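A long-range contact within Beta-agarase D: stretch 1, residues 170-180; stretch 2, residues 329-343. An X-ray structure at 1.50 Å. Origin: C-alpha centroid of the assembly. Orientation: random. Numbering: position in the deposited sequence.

Stretch 1, residues 170-180: PGNDNRNSYFA
Stretch 2 (329-343) SWQAEAYRSPNAAEM

An arginine side chain can staple together two segments far apart in sequence when every nitrogen of its guanidinium finds an acceptor, and Arg175 of Beta-agarase D is a clear example. Its CA-to-CB bond points toward the other stretch, with chi1 at 71° (p), chi2 and chi3 both t and chi4 at -73°. Opposite charges meet in a two-pronged salt bridge with Glu342: NH1 of Arg175 donates to OE2 of Glu342 at 2.8 Å, and NH2 of Arg175 donates to OE1 of Glu342, also at 2.8 Å. Two further bonds reach backbone carbonyls, NH2 of Arg175 bonding to O of Ser337 at 2.8 Å and NE of Arg175 to O of Tyr335 at 3.0 Å. These acceptors lie near the guanidinium plane, where its N-H bonds point.

Both charged partners are held from their own sides. Asp173 (chi1 59°, p) takes NH1 of Arg175 on its OD1 at 2.8 Å, a second salt bridge, and the same OD1 receives N of Arg175 at 3.1 Å. Glu342 (chi1 m, chi2 t) also accepts N of Asn339 on OE1 at 2.9 Å, while OD1 of Asn339, at the N-cap position with chi1 57° (p), accepts N of Glu342 at 2.9 Å. This reciprocal pair holds the carboxylate on its own side, while the same group accepts bonds from the other stretch.

Asn172 extends the polar zone. Its N donates to OE2 of Glu342 at 2.7 Å, and its OD1 accepts ND2 of Asn339 at 3.1 Å; chi1 is 64° (p). One water joins OD2 of Asp173 (2.9 Å) to ND2 of Asn339 (3.0 Å).

The backbone around these residues is tightly turned in stretch 1. Type I turns span Gly171 to Asn174 and Asn174 to Ser177, and N of Asn176 bonds O of Pro170 at 2.9 Å. Gly171, at phi/psi 90/151, places its CA 3.2 Å from OE2 of Glu342; a CB here would jam against the preceding carbonyl. In the other stretch, helix 329-333 closes in a Schellman motif, with Tyr335 at 64/20. The CA atoms of Asn172 and Glu342 lie 6.7 Å apart, those of Asn176 and Arg336 6.0 Å.

Beyond the polar network, packing takes over. Phe179 (chi1 -61°, m; chi2 -74°) receives the edge of Trp330 (chi1 70°, p; chi2 -67°) on its face: the six-membered rings have centroids 4.8 Å apart and planes at 86°, with CZ of Phe179 3.4 Å from CZ3 of Trp330. CE2 of Phe179 lies over one face of the Arg336 guanidinium, 3.7 Å from NE of Arg336. In all, the contact buries 551 Å², both sides summed.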

ATOM      1  N   PRO A 170      -9.476  -4.407 -14.782  1.00  7.54           N
ATOM      2  CA  PRO A 170     -10.530  -5.402 -14.673  1.00  7.83           C
ATOM      3  C   PRO A 170     -10.202  -6.735 -15.320  1.00  7.33           C
ATOM      4  O   PRO A 170     -10.909  -7.698 -15.091  1.00  7.58           O
ATOM      5  CB  PRO A 170     -11.723  -4.747 -15.393  1.00  8.36           C
ATOM      6  CG  PRO A 170     -11.114  -3.806 -16.359  1.00  9.60           C
ATOM      7  CD  PRO A 170      -9.852  -3.288 -15.665  1.00  7.83           C
ATOM      8  N   GLY A 171      -9.149  -6.799 -16.120  1.00  6.88           N
ATOM      9  CA  GLY A 171      -8.881  -7.991 -16.926  1.00  6.93           C
ATOM     10  C   GLY A 171      -9.541  -7.891 -18.289  1.00  7.35           C
ATOM     11  O   GLY A 171     -10.573  -7.251 -18.438  1.00  8.54           O
ATOM     12  N   ASN A 172      -8.937  -8.540 -19.273  1.00  7.42           N
ATOM     13  CA  ASN A 172      -9.505  -8.547 -20.619  1.00  7.62           C
ATOM     14  C   ASN A 172     -10.854  -9.252 -20.689  1.00  8.90           C
ATOM     15  O   ASN A 172     -11.625  -8.981 -21.608  1.00 10.36           O
ATOM     16  CB  ASN A 172      -8.502  -9.091 -21.640  1.00  8.09           C
ATOM     17  CG  ASN A 172      -8.130 -10.555 -21.405  1.00  8.53           C
ATOM     18  OD1 ASN A 172      -8.635 -11.226 -20.502  1.00  9.68           O
ATOM     19  ND2 ASN A 172      -7.234 -11.055 -22.241  1.00  9.24           N
ATOM     20  N   ASP A 173     -11.161 -10.098 -19.701  1.00  7.73           N
ATOM     21  CA  ASP A 173     -12.475 -10.756 -19.593  1.00  8.20           C
ATOM     22  C   ASP A 173     -13.295 -10.223 -18.411  1.00  8.27           C
ATOM     23  O   ASP A 173     -14.308 -10.817 -18.035  1.00  8.64           O
ATOM     24  CB  ASP A 173     -12.309 -12.281 -19.481  1.00  8.79           C
ATOM     25  CG  ASP A 173     -11.477 -12.702 -18.268  1.00  8.48           C
ATOM     26  OD1 ASP A 173     -11.165 -11.818 -17.441  1.00  7.67           O
ATOM     27  OD2 ASP A 173     -11.123 -13.899 -18.164  1.00  8.62           O
ATOM     28  N   ASN A 174     -12.841  -9.121 -17.799  1.00  7.76           N
ATOM     29  CA  ASN A 174     -13.537  -8.500 -16.664  1.00  7.39           C
ATOM     30  C   ASN A 174     -13.610  -9.323 -15.378  1.00  6.96           C
ATOM     31  O   ASN A 174     -14.368  -8.976 -14.484  1.00  7.15           O
ATOM     32  CB  ASN A 174     -14.946  -7.992 -17.047  1.00  8.68           C
ATOM     33  CG  ASN A 174     -14.897  -6.669 -17.735  1.00 10.56           C
ATOM     34  OD1 ASN A 174     -14.330  -5.716 -17.208  1.00 14.93           O
ATOM     35  ND2 ASN A 174     -15.471  -6.593 -18.924  1.00 14.34           N
ATOM     36  N   ARG A 175     -12.771 -10.349 -15.263  1.00  7.02           N
ATOM     37  CA  ARG A 175     -12.811 -11.214 -14.069  1.00  6.63           C
ATOM     38  C   ARG A 175     -12.444 -10.488 -12.760  1.00  7.28           C
ATOM     39  O   ARG A 175     -12.769 -10.947 -11.670  1.00  7.63           O
ATOM     40  CB  ARG A 175     -11.916 -12.429 -14.277  1.00  7.01           C
ATOM     41  CG  ARG A 175     -10.437 -12.129 -14.269  1.00  6.74           C
ATOM     42  CD  ARG A 175      -9.707 -13.359 -14.783  1.00  6.37           C
ATOM     43  NE  ARG A 175      -8.281 -13.106 -14.892  1.00  8.21           N
ATOM     44  CZ  ARG A 175      -7.711 -12.348 -15.822  1.00  7.18           C
ATOM     45  NH1 ARG A 175      -8.465 -11.744 -16.784  1.00 10.83           N
ATOM     46  NH2 ARG A 175      -6.395 -12.183 -15.806  1.00  7.99           N
ATOM     47  N   ASN A 176     -11.740  -9.367 -12.893  1.00  6.59           N
ATOM     48  CA  ASN A 176     -11.339  -8.526 -11.758  1.00  7.28           C
ATOM     49  C   ASN A 176     -12.110  -7.192 -11.688  1.00  7.35           C
ATOM     50  O   ASN A 176     -11.701  -6.275 -10.995  1.00  7.12           O
ATOM     51  CB  ASN A 176      -9.832  -8.248 -11.856  1.00  6.86           C
ATOM     52  CG  ASN A 176      -9.248  -7.712 -10.564  1.00  6.35           C
ATOM     53  OD1 ASN A 176      -9.413  -8.308  -9.504  1.00  7.39           O
ATOM     54  ND2 ASN A 176      -8.534  -6.587 -10.651  1.00  6.28           N
ATOM     55  N   SER A 177     -13.203  -7.069 -12.432  1.00  8.75           N
ATOM     56  CA  SER A 177     -14.057  -5.874 -12.406  1.00  8.71           C
ATOM     57  C   SER A 177     -14.508  -5.395 -11.017  1.00  8.82           C
ATOM     58  O   SER A 177     -14.645  -4.191 -10.799  1.00 10.00           O
ATOM     59  CB  SER A 177     -15.255  -6.036 -13.357  1.00  9.38           C
ATOM     60  OG  SER A 177     -16.189  -6.988 -12.875  1.00 11.36           O
ATOM     61  N   TYR A 178     -14.737  -6.317 -10.078  1.00  8.37           N
ATOM     62  CA  TYR A 178     -15.223  -5.927  -8.749  1.00  9.79           C
ATOM     63  C   TYR A 178     -14.154  -5.127  -8.027  1.00  9.82           C
ATOM     64  O   TYR A 178     -14.475  -4.149  -7.328  1.00 12.34           O
ATOM     65  CB  TYR A 178     -15.577  -7.166  -7.946  1.00 10.85           C
ATOM     66  CG  TYR A 178     -16.113  -6.925  -6.554  1.00 12.50           C
ATOM     67  CD1 TYR A 178     -15.252  -6.747  -5.464  1.00 13.10           C
ATOM     68  CD2 TYR A 178     -17.491  -6.962  -6.309  1.00 14.60           C
ATOM     69  CE1 TYR A 178     -15.766  -6.552  -4.166  1.00 12.69           C
ATOM     70  CE2 TYR A 178     -18.005  -6.769  -5.029  1.00 15.55           C
ATOM     71  CZ  TYR A 178     -17.141  -6.563  -3.973  1.00 14.39           C
ATOM     72  OH  TYR A 178     -17.670  -6.386  -2.716  1.00 16.80           O
ATOM     73  N   PHE A 179     -12.891  -5.537  -8.198  1.00  8.74           N
ATOM     74  CA  PHE A 179     -11.770  -4.894  -7.485  1.00  8.19           C
ATOM     75  C   PHE A 179     -11.183  -3.715  -8.229  1.00  8.18           C
ATOM     76  O   PHE A 179     -10.650  -2.803  -7.597  1.00  8.63           O
ATOM     77  CB  PHE A 179     -10.692  -5.922  -7.111  1.00  9.32           C
ATOM     78  CG  PHE A 179     -11.210  -6.984  -6.218  1.00  9.78           C
ATOM     79  CD1 PHE A 179     -11.465  -6.720  -4.870  1.00 10.46           C
ATOM     80  CD2 PHE A 179     -11.527  -8.238  -6.727  1.00 11.69           C
ATOM     81  CE1 PHE A 179     -11.998  -7.716  -4.038  1.00 11.64           C
ATOM     82  CE2 PHE A 179     -12.052  -9.227  -5.904  1.00 12.32           C
ATOM     83  CZ  PHE A 179     -12.285  -8.950  -4.553  1.00 11.81           C
ATOM     84  N   ALA A 180     -11.297  -3.714  -9.558  1.00  7.22           N
ATOM     85  CA  ALA A 180     -10.663  -2.674 -10.372  1.00  5.91           C
ATOM     86  C   ALA A 180     -11.168  -1.261 -10.080  1.00  6.33           C
ATOM     87  O   ALA A 180     -10.454  -0.283 -10.315  1.00  6.55           O
ATOM     88  CB  ALA A 180     -10.783  -3.009 -11.865  1.00  6.53           C
ATOM     89  N   SER A 329      -1.495 -14.104  -3.161  1.00  5.51           N
ATOM     90  CA  SER A 329      -2.039 -15.448  -3.120  1.00  5.66           C
ATOM     91  C   SER A 329      -3.522 -15.519  -3.426  1.00  5.82           C
ATOM     92  O   SER A 329      -3.942 -16.371  -4.201  1.00  6.76           O
ATOM     93  CB  SER A 329      -1.772 -16.099  -1.760  1.00  6.80           C
ATOM     94  OG  SER A 329      -0.389 -16.136  -1.485  1.00  8.55           O
ATOM     95  N   TRP A 330      -4.314 -14.636  -2.815  1.00  5.91           N
ATOM     96  CA  TRP A 330      -5.779 -14.695  -3.002  1.00  6.36           C
ATOM     97  C   TRP A 330      -6.183 -14.437  -4.462  1.00  6.33           C
ATOM     98  O   TRP A 330      -7.074 -15.114  -5.012  1.00  7.38           O
ATOM     99  CB  TRP A 330      -6.506 -13.744  -2.016  1.00  6.80           C
ATOM    100  CG  TRP A 330      -6.318 -12.266  -2.318  1.00  7.83           C
ATOM    101  CD1 TRP A 330      -5.166 -11.551  -2.241  1.00 10.78           C
ATOM    102  CD2 TRP A 330      -7.324 -11.359  -2.777  1.00  8.35           C
ATOM    103  NE1 TRP A 330      -5.391 -10.236  -2.597  1.00 10.96           N
ATOM    104  CE2 TRP A 330      -6.711 -10.096  -2.939  1.00 11.04           C
ATOM    105  CE3 TRP A 330      -8.696 -11.496  -3.067  1.00  9.87           C
ATOM    106  CZ2 TRP A 330      -7.416  -8.972  -3.380  1.00  9.40           C
ATOM    107  CZ3 TRP A 330      -9.394 -10.381  -3.499  1.00 10.72           C
ATOM    108  CH2 TRP A 330      -8.750  -9.135  -3.663  1.00 10.46           C
ATOM    109  N   GLN A 331      -5.517 -13.473  -5.098  1.00  5.52           N
ATOM    110  CA  GLN A 331      -5.783 -13.188  -6.496  1.00  6.12           C
ATOM    111  C   GLN A 331      -5.367 -14.368  -7.369  1.00  6.01           C
ATOM    112  O   GLN A 331      -6.114 -14.776  -8.260  1.00  6.78           O
ATOM    113  CB  GLN A 331      -5.030 -11.914  -6.922  1.00  6.07           C
ATOM    114  CG  GLN A 331      -5.606 -10.594  -6.384  1.00  6.32           C
ATOM    115  CD  GLN A 331      -6.887 -10.162  -7.113  1.00  7.19           C
ATOM    116  OE1 GLN A 331      -6.883  -9.242  -7.961  1.00 10.43           O
ATOM    117  NE2 GLN A 331      -7.965 -10.806  -6.776  1.00  6.20           N
ATOM    118  N   ALA A 332      -4.176 -14.910  -7.121  1.00  5.66           N
ATOM    119  CA  ALA A 332      -3.636 -15.994  -7.937  1.00  5.86           C
ATOM    120  C   ALA A 332      -4.470 -17.267  -7.810  1.00  5.72           C
ATOM    121  O   ALA A 332      -4.743 -17.940  -8.816  1.00  5.69           O
ATOM    122  CB  ALA A 332      -2.180 -16.242  -7.576  1.00  6.36           C
ATOM    123  N   GLU A 333      -4.877 -17.595  -6.581  1.00  5.21           N
ATOM    124  CA  GLU A 333      -5.689 -18.796  -6.371  1.00  5.90           C
ATOM    125  C   GLU A 333      -6.995 -18.710  -7.172  1.00  5.95           C
ATOM    126  O   GLU A 333      -7.445 -19.715  -7.749  1.00  6.42           O
ATOM    127  CB  GLU A 333      -5.973 -18.991  -4.888  1.00  6.16           C
ATOM    128  CG  GLU A 333      -6.853 -20.222  -4.604  1.00  6.04           C
ATOM    129  CD  GLU A 333      -6.936 -20.610  -3.140  1.00  7.94           C
ATOM    130  OE1 GLU A 333      -6.164 -20.082  -2.322  1.00  8.90           O
ATOM    131  OE2 GLU A 333      -7.782 -21.473  -2.823  1.00 12.49           O
ATOM    132  N   ALA A 334      -7.574 -17.505  -7.197  1.00  6.11           N
ATOM    133  CA  ALA A 334      -8.844 -17.247  -7.872  1.00  6.78           C
ATOM    134  C   ALA A 334      -8.683 -17.064  -9.387  1.00  7.32           C
ATOM    135  O   ALA A 334      -9.681 -16.841 -10.087  1.00  8.22           O
ATOM    136  CB  ALA A 334      -9.505 -16.003  -7.269  1.00  6.70           C
ATOM    137  N   TYR A 335      -7.454 -17.161  -9.892  1.00  8.15           N
ATOM    138  CA  TYR A 335      -7.136 -16.961 -11.322  1.00  8.39           C
ATOM    139  C   TYR A 335      -7.420 -15.536 -11.777  1.00  9.39           C
ATOM    140  O   TYR A 335      -7.594 -15.264 -12.978  1.00  9.81           O
ATOM    141  CB  TYR A 335      -7.855 -17.981 -12.216  1.00  8.42           C
ATOM    142  CG  TYR A 335      -7.354 -19.394 -12.005  1.00  7.92           C
ATOM    143  CD1 TYR A 335      -6.169 -19.824 -12.611  1.00  9.21           C
ATOM    144  CD2 TYR A 335      -8.045 -20.281 -11.196  1.00  8.32           C
ATOM    145  CE1 TYR A 335      -5.708 -21.105 -12.420  1.00  9.04           C
ATOM    146  CE2 TYR A 335      -7.572 -21.582 -10.985  1.00  7.55           C
ATOM    147  CZ  TYR A 335      -6.408 -21.981 -11.602  1.00  9.26           C
ATOM    148  OH  TYR A 335      -5.933 -23.276 -11.407  1.00 12.15           O
ATOM    149  N   ARG A 336      -7.487 -14.616 -10.821  1.00  8.54           N
ATOM    150  CA  ARG A 336      -7.607 -13.212 -11.196  1.00  9.79           C
ATOM    151  C   ARG A 336      -6.296 -12.595 -11.685  1.00 10.31           C
ATOM    152  O   ARG A 336      -6.342 -11.573 -12.359  1.00 12.23           O
ATOM    153  CB  ARG A 336      -8.311 -12.373 -10.124  1.00  8.97           C
ATOM    154  CG  ARG A 336      -9.824 -12.669 -10.070  1.00  9.44           C
ATOM    155  CD  ARG A 336     -10.576 -11.634  -9.231  1.00  9.57           C
ATOM    156  NE  ARG A 336     -10.150 -11.773  -7.848  1.00 10.59           N
ATOM    157  CZ  ARG A 336     -10.716 -12.587  -6.957  1.00 10.61           C
ATOM    158  NH1 ARG A 336     -11.782 -13.335  -7.269  1.00 12.02           N
ATOM    159  NH2 ARG A 336     -10.206 -12.650  -5.746  1.00 10.51           N
ATOM    160  N   SER A 337      -5.153 -13.248 -11.409  1.00 10.05           N
ATOM    161  CA  SER A 337      -3.818 -12.857 -11.932  1.00 10.89           C
ATOM    162  C   SER A 337      -3.805 -12.777 -13.439  1.00 10.67           C
ATOM    163  O   SER A 337      -4.612 -13.444 -14.085  1.00 10.59           O
ATOM    164  CB  SER A 337      -2.742 -13.920 -11.654  1.00 11.79           C
ATOM    165  OG  SER A 337      -2.762 -14.476 -10.371  1.00 15.67           O
ATOM    166  N   PRO A 338      -2.840 -12.035 -14.006  1.00 10.08           N
ATOM    167  CA  PRO A 338      -2.800 -11.837 -15.465  1.00 11.15           C
ATOM    168  C   PRO A 338      -2.761 -13.117 -16.278  1.00 10.97           C
ATOM    169  O   PRO A 338      -2.172 -14.115 -15.852  1.00 10.76           O
ATOM    170  CB  PRO A 338      -1.515 -11.043 -15.677  1.00 11.50           C
ATOM    171  CG  PRO A 338      -1.380 -10.265 -14.401  1.00 11.77           C
ATOM    172  CD  PRO A 338      -1.777 -11.258 -13.339  1.00 10.55           C
ATOM    173  N   ASN A 339      -3.413 -13.080 -17.437  1.00 10.78           N
ATOM    174  CA  ASN A 339      -3.287 -14.171 -18.380  1.00 10.77           C
ATOM    175  C   ASN A 339      -2.293 -13.832 -19.485  1.00 10.82           C
ATOM    176  O   ASN A 339      -1.783 -12.710 -19.570  1.00 10.78           O
ATOM    177  CB  ASN A 339      -4.647 -14.560 -18.933  1.00 12.02           C
ATOM    178  CG  ASN A 339      -5.387 -13.392 -19.606  1.00  8.88           C
ATOM    179  OD1 ASN A 339      -4.816 -12.647 -20.415  1.00  8.31           O
ATOM    180  ND2 ASN A 339      -6.682 -13.256 -19.295  1.00  7.95           N
ATOM    181  N   ALA A 340      -2.007 -14.812 -20.336  1.00 10.44           N
ATOM    182  CA  ALA A 340      -0.988 -14.631 -21.364  1.00 10.64           C
ATOM    183  C   ALA A 340      -1.301 -13.494 -22.333  1.00 11.20           C
ATOM    184  O   ALA A 340      -0.413 -12.720 -22.692  1.00 12.04           O
ATOM    185  CB  ALA A 340      -0.744 -15.946 -22.111  1.00 11.32           C
ATOM    186  N   ALA A 341      -2.561 -13.377 -22.764  1.00 10.15           N
ATOM    187  CA  ALA A 341      -2.956 -12.308 -23.668  1.00 10.18           C
ATOM    188  C   ALA A 341      -2.707 -10.931 -23.051  1.00 10.51           C
ATOM    189  O   ALA A 341      -2.174 -10.034 -23.708  1.00 11.25           O
ATOM    190  CB  ALA A 341      -4.436 -12.480 -24.100  1.00 10.38           C
ATOM    191  N   GLU A 342      -3.082 -10.761 -21.782  1.00 10.44           N
ATOM    192  CA  GLU A 342      -2.842  -9.499 -21.083  1.00 10.15           C
ATOM    193  C   GLU A 342      -1.362  -9.186 -20.959  1.00 11.66           C
ATOM    194  O   GLU A 342      -0.968  -8.039 -21.080  1.00 11.38           O
ATOM    195  CB  GLU A 342      -3.470  -9.554 -19.696  1.00  9.76           C
ATOM    196  CG  GLU A 342      -4.990  -9.488 -19.697  1.00  8.25           C
ATOM    197  CD  GLU A 342      -5.611 -10.046 -18.419  1.00  8.73           C
ATOM    198  OE1 GLU A 342      -4.876 -10.580 -17.557  1.00  8.00           O
ATOM    199  OE2 GLU A 342      -6.850  -9.991 -18.291  1.00  8.41           O
ATOM    200  N   MET A 343      -0.556 -10.217 -20.709  1.00 13.06           N
ATOM    201  CA  MET A 343       0.888 -10.054 -20.546  1.00 14.69           C
ATOM    202  C   MET A 343       1.589  -9.708 -21.853  1.00 15.16           C
ATOM    203  O   MET A 343       2.749  -9.296 -21.840  1.00 16.50           O
ATOM    204  CB  MET A 343       1.517 -11.307 -19.944  1.00 14.79           C
ATOM    205  CG  MET A 343       1.385 -11.412 -18.443  1.00 16.85           C
ATOM    206  SD  MET A 343       2.300 -10.149 -17.490  1.00 22.92           S
ATOM    207  CE  MET A 343       3.670  -9.772 -18.558  1.00 25.15           C
TER
HETATM  208  O   HOH W   1      -8.505 -15.154 -17.917  1.00  8.89           O